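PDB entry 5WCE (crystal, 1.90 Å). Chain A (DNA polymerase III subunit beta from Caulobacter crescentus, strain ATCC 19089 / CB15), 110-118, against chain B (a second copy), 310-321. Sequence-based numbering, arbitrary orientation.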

# COMPACT_ATOMS: atom_id res chain seq x y z
N GLY A 110 -20.64 25.97 -3.93
CA GLY A 110 -21.92 25.31 -4.20
C GLY A 110 -22.72 25.44 -2.94
O GLY A 110 -22.86 26.51 -2.42
N ARG A 111 -23.15 24.31 -2.41
CA ARG A 111 -23.99 24.30 -1.21
C ARG A 111 -23.20 23.85 0.05
O ARG A 111 -23.82 23.46 1.05
CB ARG A 111 -25.20 23.37 -1.50
CG ARG A 111 -26.02 23.84 -2.72
CD ARG A 111 -27.34 24.46 -2.31
NE ARG A 111 -28.24 23.34 -2.18
CZ ARG A 111 -29.32 23.23 -1.42
NH1 ARG A 111 -29.81 24.22 -0.68
NH2 ARG A 111 -29.93 22.06 -1.44
N SER A 112 -21.87 23.83 -0.04
CA SER A 112 -20.97 23.56 1.10
C SER A 112 -20.35 24.83 1.69
O SER A 112 -19.90 25.72 0.94
CB SER A 112 -19.75 22.72 0.65
OG SER A 112 -20.11 21.61 -0.12
N ARG A 113 -20.26 24.86 3.02
CA ARG A 113 -19.60 25.94 3.75
C ARG A 113 -18.75 25.36 4.87
O ARG A 113 -19.28 24.58 5.70
CB ARG A 113 -20.62 26.90 4.32
CG ARG A 113 -20.04 28.15 4.96
CD ARG A 113 -21.19 28.92 5.60
NE ARG A 113 -20.80 30.16 6.20
CZ ARG A 113 -20.57 31.30 5.55
NH1 ARG A 113 -20.63 31.36 4.21
NH2 ARG A 113 -20.22 32.40 6.23
N PHE A 114 -17.46 25.71 4.89
CA PHE A 114 -16.57 25.29 5.95
C PHE A 114 -16.02 26.52 6.69
O PHE A 114 -15.76 27.55 6.08
CB PHE A 114 -15.43 24.48 5.41
CG PHE A 114 -15.84 23.31 4.58
CD1 PHE A 114 -16.27 23.48 3.26
CD2 PHE A 114 -15.79 22.03 5.10
CE1 PHE A 114 -16.70 22.41 2.50
CE2 PHE A 114 -16.20 20.94 4.33
CZ PHE A 114 -16.66 21.14 3.03
N ASN A 115 -15.89 26.39 8.01
CA ASN A 115 -15.23 27.44 8.86
C ASN A 115 -14.06 26.73 9.53
O ASN A 115 -14.25 25.73 10.27
CB ASN A 115 -16.17 27.99 9.90
CG ASN A 115 -17.51 28.48 9.31
OD1 ASN A 115 -17.74 29.64 9.21
ND2 ASN A 115 -18.37 27.60 8.97
N LEU A 116 -12.84 27.17 9.22
CA LEU A 116 -11.61 26.53 9.69
C LEU A 116 -10.84 27.51 10.59
O LEU A 116 -10.74 28.69 10.26
CB LEU A 116 -10.71 26.17 8.53
CG LEU A 116 -11.21 25.15 7.53
CD1 LEU A 116 -10.03 24.80 6.63
CD2 LEU A 116 -11.78 23.94 8.25
N PRO A 117 -10.32 27.02 11.73
CA PRO A 117 -9.60 27.91 12.63
C PRO A 117 -8.28 28.35 11.97
O PRO A 117 -7.68 27.62 11.16
CB PRO A 117 -9.30 27.04 13.86
CG PRO A 117 -9.21 25.64 13.26
CD PRO A 117 -10.38 25.65 12.28
N VAL A 118 -7.91 29.58 12.28
CA VAL A 118 -6.71 30.20 11.68
C VAL A 118 -5.67 30.50 12.75
O VAL A 118 -5.98 30.57 13.96
CB VAL A 118 -7.02 31.50 10.88
CG1 VAL A 118 -7.90 31.18 9.70
CG2 VAL A 118 -7.64 32.60 11.75
N MET B 310 -13.48 18.98 17.68
CA MET B 310 -13.20 19.50 19.02
C MET B 310 -12.11 20.59 19.02
O MET B 310 -11.56 20.89 20.08
CB MET B 310 -12.79 18.35 19.96
CG MET B 310 -13.75 17.17 20.07
SD MET B 310 -12.83 15.68 20.53
CE MET B 310 -11.81 15.38 19.08
N GLU B 311 -11.82 21.20 17.86
CA GLU B 311 -10.82 22.26 17.74
C GLU B 311 -11.38 23.39 16.86
O GLU B 311 -10.69 23.90 15.98
CB GLU B 311 -9.52 21.69 17.16
N ALA B 312 -12.65 23.75 17.11
CA ALA B 312 -13.35 24.88 16.46
C ALA B 312 -13.81 24.73 14.98
O ALA B 312 -14.48 25.63 14.46
CB ALA B 312 -12.57 26.18 16.66
N GLY B 313 -13.50 23.63 14.30
CA GLY B 313 -13.85 23.50 12.88
C GLY B 313 -15.31 23.12 12.67
O GLY B 313 -15.78 22.26 13.37
N GLN B 314 -15.99 23.77 11.71
CA GLN B 314 -17.36 23.48 11.34
C GLN B 314 -17.50 23.22 9.83
O GLN B 314 -16.89 23.95 9.03
CB GLN B 314 -18.28 24.64 11.70
CG GLN B 314 -19.75 24.34 11.47
CD GLN B 314 -20.64 25.55 11.68
OE1 GLN B 314 -20.47 26.33 12.60
NE2 GLN B 314 -21.63 25.69 10.81
N ALA B 315 -18.37 22.26 9.46
CA ALA B 315 -18.72 22.01 8.07
C ALA B 315 -20.22 21.76 7.92
O ALA B 315 -20.76 20.89 8.63
CB ALA B 315 -17.95 20.81 7.57
N VAL B 316 -20.86 22.50 7.03
CA VAL B 316 -22.27 22.35 6.73
C VAL B 316 -22.50 22.17 5.23
O VAL B 316 -21.97 22.95 4.41
CB VAL B 316 -23.05 23.58 7.17
CG1 VAL B 316 -24.55 23.43 6.95
CG2 VAL B 316 -22.75 23.83 8.63
N GLU B 317 -23.38 21.23 4.87
CA GLU B 317 -23.91 21.14 3.51
C GLU B 317 -25.40 20.80 3.47
O GLU B 317 -25.83 19.91 4.20
CB GLU B 317 -23.10 20.12 2.72
CG GLU B 317 -23.54 20.01 1.26
CD GLU B 317 -22.49 19.43 0.35
OE1 GLU B 317 -21.33 19.25 0.79
OE2 GLU B 317 -22.85 19.11 -0.80
N GLU B 318 -26.16 21.50 2.63
CA GLU B 318 -27.56 21.17 2.36
C GLU B 318 -27.67 20.26 1.16
O GLU B 318 -27.01 20.46 0.13
CB GLU B 318 -28.37 22.44 2.10
CG GLU B 318 -28.34 23.37 3.28
CD GLU B 318 -28.96 24.74 3.02
OE1 GLU B 318 -29.32 25.07 1.86
OE2 GLU B 318 -29.13 25.49 3.99
N VAL B 319 -28.49 19.22 1.31
CA VAL B 319 -28.74 18.24 0.26
C VAL B 319 -30.26 18.14 0.08
O VAL B 319 -31.00 17.93 1.05
CB VAL B 319 -28.16 16.86 0.58
CG1 VAL B 319 -28.53 15.87 -0.50
CG2 VAL B 319 -26.64 16.96 0.71
N GLU B 320 -30.71 18.32 -1.15
CA GLU B 320 -32.13 18.19 -1.47
C GLU B 320 -32.52 16.69 -1.41
O GLU B 320 -31.80 15.83 -1.82
CB GLU B 320 -32.44 18.82 -2.85
CG GLU B 320 -31.90 20.25 -2.99
CD GLU B 320 -32.13 20.87 -4.36
OE1 GLU B 320 -32.40 20.17 -5.36
OE2 GLU B 320 -32.07 22.09 -4.43
N VAL B 321 -33.66 16.40 -0.78
CA VAL B 321 -34.14 15.02 -0.67
C VAL B 321 -35.65 15.03 -0.84
O VAL B 321 -36.27 16.06 -0.79
CB VAL B 321 -33.78 14.33 0.68
CG1 VAL B 321 -32.25 14.39 0.95
CG2 VAL B 321 -34.55 14.94 1.85

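The two stretches join edge to edge as neighbouring strands of one β-sheet that runs across the subunit boundary. Strand 112-116 of chain A and the chain B strand that begins at Gln314(B) are antiparallel, with an angle of 174° between their directions. Their axes come within 4.8 Å. Together the stretches bury 668 Å², both sides summed.

Backbone hydrogen bonds hold the register. Arg113(A) pairs with Val316(B) through two bonds: Arg113(A) N to Val316(B) O at 2.9 Å, and Val316(B) N to Arg113(A) O at 2.9 Å. Asn115(A) and Gln314(B) form the next such pair. Here Asn115(A) N donates to Gln314(B) O at 2.8 Å, and Gln314(B) N donates to Asn115(A) O at 3.0 Å. All four are close to linear, as expected of a regular antiparallel ladder. A weak bond continues the pattern, from Glu318(B) N to Arg111(A) O at 3.4 Å.

CA-H...O contacts fill the spaces between these bonds. At the non-hydrogen-bonded pairs, Ser112(A) CA lies 4.5 Å from Glu317(B) CA, and Phe114(A) CA lies 4.5 Å from Ala315(B) CA. Here CA hydrogens point at carbonyl oxygens of the other strand. Phe114(A) CA lies 3.4 Å from Gln314(B) O, and Ala315(B) CA lies 3.5 Å from Arg113(A) O. Gly313(B) CA extends the series beyond the strand, 3.5 Å from Asn115(A) O.

The side chains alternate between the two faces. Ser112(A), Phe114(A), Ala315(B) and Glu317(B) share one face. Arg113(A), Asn115(A), Gln314(B) and Val316(B) share the other, although the end of Arg113(A) leads away from the other stretch.

Apolar contact is modest. Phe114(A) CD2 meets Ala315(B) CB at 3.5 Å, and the small methyl lies against the ring obliquely. Past the strand, Pro117(A) CB comes within 4.4 Å of Ala312(B) CB, a loose apolar approach.

Polar and charged side chains meet toward the other end. Ser112(A) OG donates a weak hydrogen bond to Glu317(B) OE1 at 2.8 Å. Both carboxylate oxygens of Glu317(B) are also hydrogen-bonded elsewhere in the structure.

Arg111(A) has the largest covered area of any residue here, 133 Å². Its NH1 forms a salt bridge with Glu318(B) OE1 at 2.7 Å, which places opposite charges in direct contact. Glu318(B) CB also lies over one face of the guanidinium. A second, long salt bridge links Arg111(A) NH2 to Glu320(B) OE2 at 3.7 Å. That oxygen sits well out of the guanidinium plane, so the attraction is between charges, with no N-H directed at it.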